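Local coordinates for protein glyoxylate reductase (Paecilomyces sp. J18, PDB 3WNV) that probably catalyses the reduction of glyoxylate to glycolate with a nicotinamide cofactor, at residues R36-L40 with G65-L71; I52-N58 with V79-N85; Q4-G10 with V26-P32. The contacts are given in a common frame with arbitrary orientation. Residues are numbered along the deposited sequence.

Contact 1. Residues R36-L40 with G65-L71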
loop_
_atom_site.group_PDB
_atom_site.type_symbol
_atom_site.label_atom_id
_atom_site.label_comp_id
_atom_site.label_asym_id
_atom_site.label_seq_id
_atom_site.Cartn_x
_atom_site.Cartn_y
_atom_site.Cartn_z
ATOM N N ARG A 36 16.949 -15.213 1.788
ATOM C CA ARG A 36 16.479 -15.625 3.115
ATOM C C ARG A 36 17.407 -16.599 3.790
ATOM O O ARG A 36 17.697 -16.443 4.979
ATOM C CB ARG A 36 15.069 -16.234 3.023
ATOM C CG ARG A 36 14.487 -16.776 4.327
ATOM C CD ARG A 36 13.011 -17.112 4.106
ATOM N NE ARG A 36 12.225 -17.353 5.329
ATOM C CZ ARG A 36 11.504 -16.427 5.966
ATOM N NH1 ARG A 36 11.474 -15.152 5.538
ATOM N NH2 ARG A 36 10.805 -16.775 7.043
ATOM N N GLU A 37 17.883 -17.598 3.040
ATOM C CA GLU A 37 18.726 -18.658 3.596
ATOM C C GLU A 37 19.983 -18.058 4.218
ATOM O O GLU A 37 20.373 -18.398 5.347
ATOM C CB GLU A 37 19.088 -19.670 2.494
ATOM C CG GLU A 37 20.037 -20.792 2.917
ATOM C CD GLU A 37 20.937 -21.265 1.771
ATOM O OE1 GLU A 37 22.077 -20.751 1.650
ATOM O OE2 GLU A 37 20.503 -22.149 0.995
ATOM N N LYS A 38 20.605 -17.150 3.471
ATOM C CA LYS A 38 21.819 -16.481 3.913
ATOM C C LYS A 38 21.536 -15.481 5.043
ATOM O O LYS A 38 22.354 -15.336 5.954
ATOM C CB LYS A 38 22.458 -15.763 2.732
ATOM C CG LYS A 38 23.703 -14.968 3.070
ATOM C CD LYS A 38 24.880 -15.862 3.329
ATOM C CE LYS A 38 26.167 -15.055 3.277
ATOM N NZ LYS A 38 25.945 -13.667 3.804
ATOM N N PHE A 39 20.399 -14.788 4.983
ATOM C CA PHE A 39 20.026 -13.910 6.090
ATOM C C PHE A 39 19.883 -14.737 7.368
ATOM O O PHE A 39 20.457 -14.394 8.404
ATOM C CB PHE A 39 18.778 -13.080 5.788
ATOM C CG PHE A 39 18.396 -12.161 6.913
ATOM C CD1 PHE A 39 19.080 -10.966 7.103
ATOM C CD2 PHE A 39 17.392 -12.510 7.812
ATOM C CE1 PHE A 39 18.760 -10.140 8.165
ATOM C CE2 PHE A 39 17.078 -11.682 8.884
ATOM C CZ PHE A 39 17.763 -10.494 9.048
ATOM N N LEU A 40 19.168 -15.855 7.292
ATOM C CA LEU A 40 18.998 -16.690 8.481
ATOM C C LEU A 40 20.311 -17.256 8.987
ATOM O O LEU A 40 20.504 -17.352 10.194
ATOM C CB LEU A 40 17.943 -17.789 8.261
ATOM C CG LEU A 40 16.531 -17.343 7.893
ATOM C CD1 LEU A 40 15.711 -18.547 7.512
ATOM C CD2 LEU A 40 15.843 -16.600 9.018
ATOM N N GLY A 65 12.668 -12.516 2.247
ATOM C CA GLY A 65 11.339 -13.051 2.468
ATOM C C GLY A 65 10.686 -12.235 3.575
ATOM O O GLY A 65 11.308 -11.327 4.135
ATOM N N PRO A 66 9.433 -12.548 3.907
ATOM C CA PRO A 66 8.741 -11.738 4.909
ATOM C C PRO A 66 9.362 -11.897 6.296
ATOM O O PRO A 66 9.958 -12.930 6.647
ATOM C CB PRO A 66 7.312 -12.314 4.915
ATOM C CG PRO A 66 7.448 -13.663 4.277
ATOM C CD PRO A 66 8.548 -13.546 3.288
ATOM N N PHE A 67 9.142 -10.868 7.102
ATOM C CA PHE A 67 9.463 -10.919 8.501
ATOM C C PHE A 67 8.272 -11.569 9.199
ATOM O O PHE A 67 7.598 -10.976 10.069
ATOM C CB PHE A 67 9.767 -9.512 9.020
ATOM C CG PHE A 67 11.225 -9.128 8.897
ATOM C CD1 PHE A 67 11.908 -9.316 7.698
ATOM C CD2 PHE A 67 11.895 -8.570 9.965
ATOM C CE1 PHE A 67 13.253 -8.975 7.580
ATOM C CE2 PHE A 67 13.250 -8.210 9.859
ATOM C CZ PHE A 67 13.924 -8.427 8.655
ATOM N N ASP A 68 8.045 -12.819 8.823
ATOM C CA ASP A 68 7.006 -13.653 9.457
ATOM C C ASP A 68 7.461 -14.280 10.774
ATOM O O ASP A 68 8.565 -14.015 11.264
ATOM C CB ASP A 68 6.522 -14.735 8.492
ATOM C CG ASP A 68 7.653 -15.590 7.937
ATOM O OD1 ASP A 68 8.771 -15.617 8.504
ATOM O OD2 ASP A 68 7.415 -16.265 6.917
ATOM N N ARG A 69 6.607 -15.108 11.363
ATOM C CA ARG A 69 6.935 -15.684 12.667
ATOM C C ARG A 69 8.270 -16.426 12.635
ATOM O O ARG A 69 9.065 -16.312 13.554
ATOM C CB ARG A 69 5.771 -16.557 13.162
ATOM C CG ARG A 69 6.043 -17.361 14.427
ATOM C CD ARG A 69 4.717 -17.956 14.979
ATOM N NE ARG A 69 3.863 -16.881 15.480
ATOM C CZ ARG A 69 3.938 -16.403 16.721
ATOM N NH1 ARG A 69 4.823 -16.906 17.566
ATOM N NH2 ARG A 69 3.142 -15.403 17.110
ATOM N N GLU A 70 8.541 -17.155 11.556
ATOM C CA GLU A 70 9.773 -17.937 11.466
ATOM C C GLU A 70 11.027 -17.073 11.477
ATOM O O GLU A 70 12.027 -17.409 12.116
ATOM C CB GLU A 70 9.785 -18.724 10.160
ATOM C CG GLU A 70 11.127 -19.369 9.836
ATOM C CD GLU A 70 11.190 -19.895 8.398
ATOM O OE1 GLU A 70 10.182 -19.797 7.679
ATOM O OE2 GLU A 70 12.256 -20.397 7.982
ATOM N N LEU A 71 10.999 -15.996 10.703
ATOM C CA LEU A 71 12.169 -15.132 10.622
ATOM C C LEU A 71 12.316 -14.386 11.942
ATOM O O LEU A 71 13.431 -14.303 12.480
ATOM C CB LEU A 71 12.074 -14.182 9.420
ATOM C CG LEU A 71 13.319 -13.296 9.249
ATOM C CD1 LEU A 71 13.581 -13.047 7.757
ATOM C CD2 LEU A 71 13.113 -11.944 9.969
HETATM O O HOH W 1 12.889 -20.078 5.549
#
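Arg36 stretches its extended side chain across the turn and first helical residues of 65-71, and the 129 Å² it loses there is the largest share of this contact. Its guanidinium meets its polar partners near its own plane. NH1 donates to Pro66 O at 2.9 Å, while NH2 forms salt bridges to Asp68 OD1 at 2.8 Å and to Glu70 OE1 at 3.2 Å. Water 1 completes the network, accepting from Arg36 NE (2.8 Å) and donating to Glu70 OE2 (2.5 Å). Asp68 serves two purposes: it is the N-cap of helix 69-74, and the OD1 that binds Arg36 also accepts from Leu71 N at 3.2 Å. One arginine thus grips both the cap and the first turn of that helix. Pro66 O is shared as well, taking a weak bond from Asp68 N in the inverse gamma turn centred on Phe67. Gly65, the first residue to leave helical geometry after helix 61-64, has positive phi; a CB there would lie 2.8 Å from Arg36 NH1, too close to be tolerated. Beside the charges runs an apolar seam, in which Leu71 CD1 packs on Phe39 CD2 at 3.8 Å, Leu71 CG lies 4.2 Å from Leu40 CD2, and Phe39 CZ and Phe67 CZ are 4.4 Å apart. Helices 36-45 and 69-74 are thereby joined on one face of the five-stranded parallel sheet, where Phe39 packs against Leu7 and Ile9 of strand 5-9 and edge-to-face with Phe31, while Phe67 makes a cation-pi contact with Arg56 of strand 51-57.

Contact 2. Residues I52-N58 with V79-N85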
loop_
_atom_site.group_PDB
_atom_site.type_symbol
_atom_site.label_atom_id
_atom_site.label_comp_id
_atom_site.label_asym_id
_atom_site.label_seq_id
_atom_site.Cartn_x
_atom_site.Cartn_y
_atom_site.Cartn_z
ATOM N N ILE A 52 20.392 -3.645 17.696
ATOM C CA ILE A 52 19.218 -3.232 18.485
ATOM C C ILE A 52 18.066 -2.813 17.586
ATOM O O ILE A 52 16.896 -2.902 17.968
ATOM C CB ILE A 52 19.562 -2.077 19.476
ATOM C CG1 ILE A 52 18.365 -1.696 20.357
ATOM C CG2 ILE A 52 20.029 -0.843 18.744
ATOM C CD1 ILE A 52 18.736 -0.647 21.416
ATOM N N ALA A 53 18.382 -2.368 16.373
ATOM C CA ALA A 53 17.326 -1.877 15.483
ATOM C C ALA A 53 17.602 -2.239 14.042
ATOM O O ALA A 53 18.747 -2.252 13.618
ATOM C CB ALA A 53 17.184 -0.394 15.609
ATOM N N ILE A 54 16.537 -2.426 13.268
ATOM C CA ILE A 54 16.672 -2.876 11.890
ATOM C C ILE A 54 15.867 -1.935 11.027
ATOM O O ILE A 54 14.704 -1.654 11.336
ATOM C CB ILE A 54 16.078 -4.285 11.714
ATOM C CG1 ILE A 54 17.009 -5.347 12.311
ATOM C CG2 ILE A 54 15.822 -4.585 10.215
ATOM C CD1 ILE A 54 16.335 -6.759 12.323
ATOM N N TYR A 55 16.459 -1.459 9.937
ATOM C CA TYR A 55 15.712 -0.718 8.926
ATOM C C TYR A 55 15.359 -1.709 7.846
ATOM O O TYR A 55 16.253 -2.396 7.346
ATOM C CB TYR A 55 16.648 0.352 8.295
ATOM C CG TYR A 55 16.012 1.158 7.152
ATOM C CD1 TYR A 55 15.684 0.564 5.927
ATOM C CD2 TYR A 55 15.812 2.526 7.286
ATOM C CE1 TYR A 55 15.108 1.317 4.859
ATOM C CE2 TYR A 55 15.239 3.286 6.251
ATOM C CZ TYR A 55 14.884 2.666 5.047
ATOM O OH TYR A 55 14.355 3.432 4.038
ATOM N N ARG A 56 14.081 -1.769 7.435
ATOM C CA ARG A 56 13.747 -2.598 6.288
ATOM C C ARG A 56 12.677 -1.904 5.493
ATOM O O ARG A 56 12.093 -0.905 5.944
ATOM C CB ARG A 56 13.266 -3.996 6.731
ATOM C CG ARG A 56 11.892 -4.004 7.396
ATOM C CD ARG A 56 11.449 -5.431 7.710
ATOM N NE ARG A 56 11.263 -6.250 6.484
ATOM C CZ ARG A 56 10.118 -6.319 5.788
ATOM N NH1 ARG A 56 9.054 -5.600 6.145
ATOM N NH2 ARG A 56 10.029 -7.125 4.725
ATOM N N SER A 57 12.368 -2.448 4.321
ATOM C CA SER A 57 11.306 -1.867 3.483
ATOM C C SER A 57 10.423 -2.921 2.805
ATOM O O SER A 57 10.773 -4.110 2.780
ATOM C CB SER A 57 11.928 -1.002 2.408
ATOM O OG SER A 57 12.772 -1.794 1.568
ATOM N N ASN A 58 9.312 -2.488 2.205
ATOM C CA ASN A 58 8.510 -3.435 1.422
ATOM C C ASN A 58 9.333 -4.028 0.288
ATOM O O ASN A 58 9.313 -5.236 0.059
ATOM C CB ASN A 58 7.232 -2.771 0.904
ATOM C CG ASN A 58 6.133 -2.721 1.961
ATOM O OD1 ASN A 58 5.972 -3.646 2.784
ATOM N ND2 ASN A 58 5.361 -1.643 1.947
ATOM N N VAL A 79 17.533 -7.530 19.254
ATOM C CA VAL A 79 16.674 -6.669 18.417
ATOM C C VAL A 79 15.478 -6.140 19.193
ATOM O O VAL A 79 14.711 -6.913 19.784
ATOM C CB VAL A 79 16.167 -7.404 17.202
ATOM C CG1 VAL A 79 15.228 -6.490 16.352
ATOM C CG2 VAL A 79 17.339 -7.933 16.372
ATOM N N LYS A 80 15.349 -4.818 19.240
ATOM C CA LYS A 80 14.247 -4.200 19.974
ATOM C C LYS A 80 13.304 -3.414 19.098
ATOM O O LYS A 80 12.212 -3.107 19.526
ATOM C CB LYS A 80 14.747 -3.379 21.166
ATOM C CG LYS A 80 15.523 -4.247 22.151
ATOM C CD LYS A 80 15.318 -3.846 23.610
ATOM C CE LYS A 80 15.635 -2.375 23.859
ATOM N NZ LYS A 80 15.993 -2.110 25.294
ATOM N N TYR A 81 13.740 -3.094 17.879
ATOM C CA TYR A 81 13.005 -2.224 16.964
ATOM C C TYR A 81 13.143 -2.721 15.536
ATOM O O TYR A 81 14.228 -3.139 15.105
ATOM C CB TYR A 81 13.533 -0.790 17.013
ATOM C CG TYR A 81 13.447 -0.195 18.375
ATOM C CD1 TYR A 81 12.254 0.359 18.843
ATOM C CD2 TYR A 81 14.541 -0.223 19.220
ATOM C CE1 TYR A 81 12.175 0.869 20.141
ATOM C CE2 TYR A 81 14.469 0.301 20.503
ATOM C CZ TYR A 81 13.279 0.842 20.949
ATOM O OH TYR A 81 13.214 1.347 22.220
ATOM N N ILE A 82 12.060 -2.633 14.779
ATOM C CA ILE A 82 12.137 -2.794 13.345
ATOM C C ILE A 82 11.425 -1.612 12.781
ATOM O O ILE A 82 10.237 -1.385 13.062
ATOM C CB ILE A 82 11.421 -4.054 12.856
ATOM C CG1 ILE A 82 12.144 -5.280 13.368
ATOM C CG2 ILE A 82 11.380 -4.109 11.296
ATOM C CD1 ILE A 82 11.268 -6.547 13.167
ATOM N N CYS A 83 12.155 -0.824 12.011
ATOM C CA CYS A 83 11.621 0.384 11.430
ATOM C C CYS A 83 11.429 0.139 9.956
ATOM O O CYS A 83 12.382 -0.029 9.202
ATOM C CB CYS A 83 12.566 1.560 11.723
ATOM S SG CYS A 83 12.731 1.846 13.547
ATOM N N HIS A 84 10.159 0.090 9.549
ATOM C CA HIS A 84 9.741 -0.358 8.240
ATOM C C HIS A 84 9.345 0.793 7.315
ATOM O O HIS A 84 8.600 1.707 7.701
ATOM C CB HIS A 84 8.527 -1.312 8.438
ATOM C CG HIS A 84 7.868 -1.748 7.150
ATOM N ND1 HIS A 84 8.382 -2.750 6.347
ATOM C CD2 HIS A 84 6.751 -1.298 6.534
ATOM C CE1 HIS A 84 7.568 -2.924 5.306
ATOM N NE2 HIS A 84 6.587 -2.042 5.390
ATOM N N ASN A 85 9.856 0.744 6.094
ATOM C CA ASN A 85 9.537 1.729 5.069
ATOM C C ASN A 85 8.318 1.228 4.314
ATOM O O ASN A 85 8.376 0.276 3.518
ATOM C CB ASN A 85 10.729 1.935 4.145
ATOM C CG ASN A 85 10.469 3.016 3.129
ATOM O OD1 ASN A 85 9.318 3.305 2.820
ATOM N ND2 ASN A 85 11.519 3.616 2.606
#
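Ile52 (88 Å²) and Ile54 (79 Å²) give up the most surface to the partner segment, followed equally by His84 and Asn85 (74 Å² each). Ile52 O receives Lys80 N at 2.8 Å and, more weakly, Tyr81 N at 3.2 Å, while its CG1 approaches Lys80 CB (4.1 Å) and Tyr81 CD2 (4.3 Å). From there the parallel ladder is regular: Ile54 N binds Tyr81 O (3.0 Å), Cys83 N binds Ile54 O (2.8 Å), Arg56 N binds Cys83 O (3.0 Å) and Asn85 N binds Arg56 O (2.8 Å). Ile54 also fits between Val79, CD1 to CG1 at 4.2 Å, and Ile82, CB to CG1 at 4.4 Å. These are the central strand, 51-57, and its inner neighbour 81-85 in the five-stranded, flavodoxin-like sheet that forms the substrate-binding domain in this enzyme family, linked by a beta-alpha-beta crossover through helices 61-64 and 69-74 and twisted by -24° against each other. On the face bearing Tyr55 and Cys83, helix 297-317 covers the pair, and Asn85 ND2 donates to Tyr55 OH at 3.2 Å. At the C-terminal ends Asn58 N bonds to Asn85 O (3.2 Å). His84 lies between Arg56 and Asn58, its NE2 donating to Gly88 O, while Asn91 engages both Arg56 and Asn58. The Asn58 side chain touches Arg244 and comes within about 3 Å, between nearest atoms, of a bound sulfate ion, probably from the crystallisation liquor.

Contact 3. Residues Q4-G10 with V26-P32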
loop_
_atom_site.group_PDB
_atom_site.type_symbol
_atom_site.label_atom_id
_atom_site.label_comp_id
_atom_site.label_asym_id
_atom_site.label_seq_id
_atom_site.Cartn_x
_atom_site.Cartn_y
_atom_site.Cartn_z
ATOM N N GLN A 4 26.000 -1.245 20.638
ATOM C CA GLN A 4 24.766 -1.282 19.867
ATOM C C GLN A 4 24.991 -1.093 18.380
ATOM O O GLN A 4 25.796 -0.329 17.985
ATOM C CB GLN A 4 23.819 -0.217 20.321
ATOM C CG GLN A 4 23.545 -0.205 21.774
ATOM C CD GLN A 4 22.456 0.708 22.161
ATOM O OE1 GLN A 4 22.194 1.678 21.527
ATOM N NE2 GLN A 4 21.805 0.379 23.227
ATOM N N ALA A 5 24.234 -1.817 17.598
ATOM C CA ALA A 5 24.315 -1.737 16.136
ATOM C C ALA A 5 22.941 -1.548 15.503
ATOM O O ALA A 5 21.913 -1.958 16.077
ATOM C CB ALA A 5 25.014 -2.963 15.575
ATOM N N ALA A 6 22.914 -0.941 14.321
ATOM C CA ALA A 6 21.708 -0.925 13.502
ATOM C C ALA A 6 21.963 -1.683 12.186
ATOM O O ALA A 6 23.045 -1.594 11.616
ATOM C CB ALA A 6 21.262 0.492 13.199
ATOM N N LEU A 7 20.966 -2.413 11.700
ATOM C CA LEU A 7 21.159 -3.217 10.501
ATOM C C LEU A 7 20.204 -2.765 9.408
ATOM O O LEU A 7 18.983 -2.681 9.618
ATOM C CB LEU A 7 20.916 -4.693 10.822
ATOM C CG LEU A 7 20.850 -5.621 9.608
ATOM C CD1 LEU A 7 22.210 -5.685 8.925
ATOM C CD2 LEU A 7 20.412 -7.043 10.065
ATOM N N LEU A 8 20.754 -2.478 8.236
ATOM C CA LEU A 8 19.931 -2.030 7.106
ATOM C C LEU A 8 19.671 -3.231 6.187
ATOM O O LEU A 8 20.627 -3.860 5.726
ATOM C CB LEU A 8 20.730 -0.990 6.315
ATOM C CG LEU A 8 20.170 -0.712 4.890
ATOM C CD1 LEU A 8 18.688 -0.293 4.850
ATOM C CD2 LEU A 8 21.022 0.357 4.144
ATOM N N ILE A 9 18.401 -3.565 5.950
ATOM C CA ILE A 9 18.058 -4.633 5.010
ATOM C C ILE A 9 17.691 -3.968 3.691
ATOM O O ILE A 9 16.796 -3.137 3.651
ATOM C CB ILE A 9 16.790 -5.434 5.420
ATOM C CG1 ILE A 9 16.846 -5.920 6.888
ATOM C CG2 ILE A 9 16.616 -6.630 4.455
ATOM C CD1 ILE A 9 17.966 -6.852 7.206
ATOM N N GLY A 10 18.368 -4.331 2.609
ATOM C CA GLY A 10 18.008 -3.750 1.329
ATOM C C GLY A 10 18.696 -2.412 1.131
ATOM O O GLY A 10 19.794 -2.209 1.637
ATOM N N VAL A 26 25.584 4.437 16.697
ATOM C CA VAL A 26 25.640 2.971 16.675
ATOM C C VAL A 26 26.547 2.505 15.539
ATOM O O VAL A 26 26.839 3.265 14.632
ATOM C CB VAL A 26 24.224 2.356 16.401
ATOM C CG1 VAL A 26 23.316 2.475 17.625
ATOM C CG2 VAL A 26 23.584 2.996 15.156
ATOM N N THR A 27 26.941 1.239 15.586
ATOM C CA THR A 27 27.666 0.573 14.498
ATOM C C THR A 27 26.690 0.297 13.365
ATOM O O THR A 27 25.655 -0.351 13.577
ATOM C CB THR A 27 28.197 -0.781 14.983
ATOM O OG1 THR A 27 29.139 -0.581 16.040
ATOM C CG2 THR A 27 28.822 -1.584 13.828
ATOM N N LEU A 28 26.970 0.799 12.157
ATOM C CA LEU A 28 26.038 0.564 11.054
ATOM C C LEU A 28 26.443 -0.710 10.316
ATOM O O LEU A 28 27.611 -0.883 9.963
ATOM C CB LEU A 28 26.006 1.774 10.085
ATOM C CG LEU A 28 25.684 3.132 10.730
ATOM C CD1 LEU A 28 25.797 4.284 9.698
ATOM C CD2 LEU A 28 24.294 3.153 11.403
ATOM N N LYS A 29 25.477 -1.610 10.127
ATOM C CA LYS A 29 25.676 -2.886 9.431
ATOM C C LYS A 29 24.685 -2.966 8.283
ATOM O O LYS A 29 23.609 -2.379 8.339
ATOM C CB LYS A 29 25.477 -4.078 10.384
ATOM C CG LYS A 29 26.566 -4.155 11.428
ATOM C CD LYS A 29 26.514 -5.460 12.199
ATOM C CE LYS A 29 27.467 -5.421 13.378
ATOM N NZ LYS A 29 28.879 -5.293 12.968
ATOM N N GLU A 30 25.041 -3.662 7.208
ATOM C CA GLU A 30 24.101 -3.748 6.102
ATOM C C GLU A 30 23.957 -5.151 5.529
ATOM O O GLU A 30 24.951 -5.850 5.364
ATOM C CB GLU A 30 24.527 -2.811 4.955
ATOM C CG GLU A 30 24.578 -1.332 5.299
ATOM C CD GLU A 30 24.878 -0.481 4.072
ATOM O OE1 GLU A 30 24.526 -0.930 2.958
ATOM O OE2 GLU A 30 25.454 0.625 4.219
ATOM N N PHE A 31 22.717 -5.511 5.163
ATOM C CA PHE A 31 22.449 -6.726 4.383
ATOM C C PHE A 31 21.780 -6.301 3.079
ATOM O O PHE A 31 20.536 -6.291 2.981
ATOM C CB PHE A 31 21.533 -7.675 5.170
ATOM C CG PHE A 31 21.271 -8.991 4.478
ATOM C CD1 PHE A 31 22.203 -10.009 4.541
ATOM C CD2 PHE A 31 20.071 -9.214 3.802
ATOM C CE1 PHE A 31 21.983 -11.226 3.919
ATOM C CE2 PHE A 31 19.836 -10.430 3.177
ATOM C CZ PHE A 31 20.812 -11.445 3.243
ATOM N N PRO A 32 22.592 -5.922 2.072
ATOM C CA PRO A 32 22.016 -5.318 0.863
ATOM C C PRO A 32 21.303 -6.331 -0.040
ATOM O O PRO A 32 20.362 -5.965 -0.748
ATOM C CB PRO A 32 23.236 -4.743 0.143
ATOM C CG PRO A 32 24.389 -5.496 0.678
ATOM C CD PRO A 32 24.058 -5.828 2.097
HETATM O O HOH W 2 22.385 -1.350 1.518
#
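Small residues at the start of strand 5-9 leave shallow places that bulkier neighbours occupy. Val26 turns toward the strand, its CG1 3.8 Å from Gln4 CB and its CG2 3.9 Å from Ala6 CB; Leu28 CD2 approaches the same alanine methyl at 4.4 Å, so the methyl of Ala6 faces the notch between two branched side chains. On the other face the low bump of Ala5 CB meets Thr27 CB at 3.9 Å and Lys29 CE at 4.1 Å. Leu7 then fills the gap between Lys29 and Phe31, with CD1 3.9 Å from Lys29 CB and 4.3 Å from Phe31 CB. Ile9 CD1 presses on Phe31 CB at 4.2 Å, and its CG2 meets the ring edge. Beneath this relief six backbone hydrogen bonds zip the parallel strands together, from Thr27 N to Gln4 O (3.1 Å) through Phe31 N to Leu8 O (2.7 Å) to Gly10 N to Phe31 O (2.9 Å). Water 2 bridges the far end, donating to Gly10 O (2.7 Å) and to Glu30 OE1 (2.6 Å); Glu30 also forms a salt bridge with Arg16. The two strands and helix 16-21 form a beta-alpha-beta unit at the sheet's edge: that helix covers Leu8, Leu28 and Glu30 through Trp19, helix 36-45 packs Phe39 on Leu7, Ile9 and Phe31, and strand 51-57 flanks strand 5-9 opposite strand 27-31.

From the N terminus, contact 3 closes first, bringing 26-32 back beside 4-10 after one helical excursion and completing the edge of the sheet before the others open. Contact 1 then opens at 36-40 and contact 2 at 52-58; contact 1 closes at 65-71 and contact 2 only at 79-85, so these two loops cross, neither nested in the other. Strand 51-57, lying beside strand 5-9, joins contacts 2 and 3 into one continuous sheet. Contact 1 joins two helices that lie against that sheet: its Phe39 reaches Ile9 and Phe31 of contact 3, and its Phe67 reaches Ile54, Arg56 and Ile82 of contact 2.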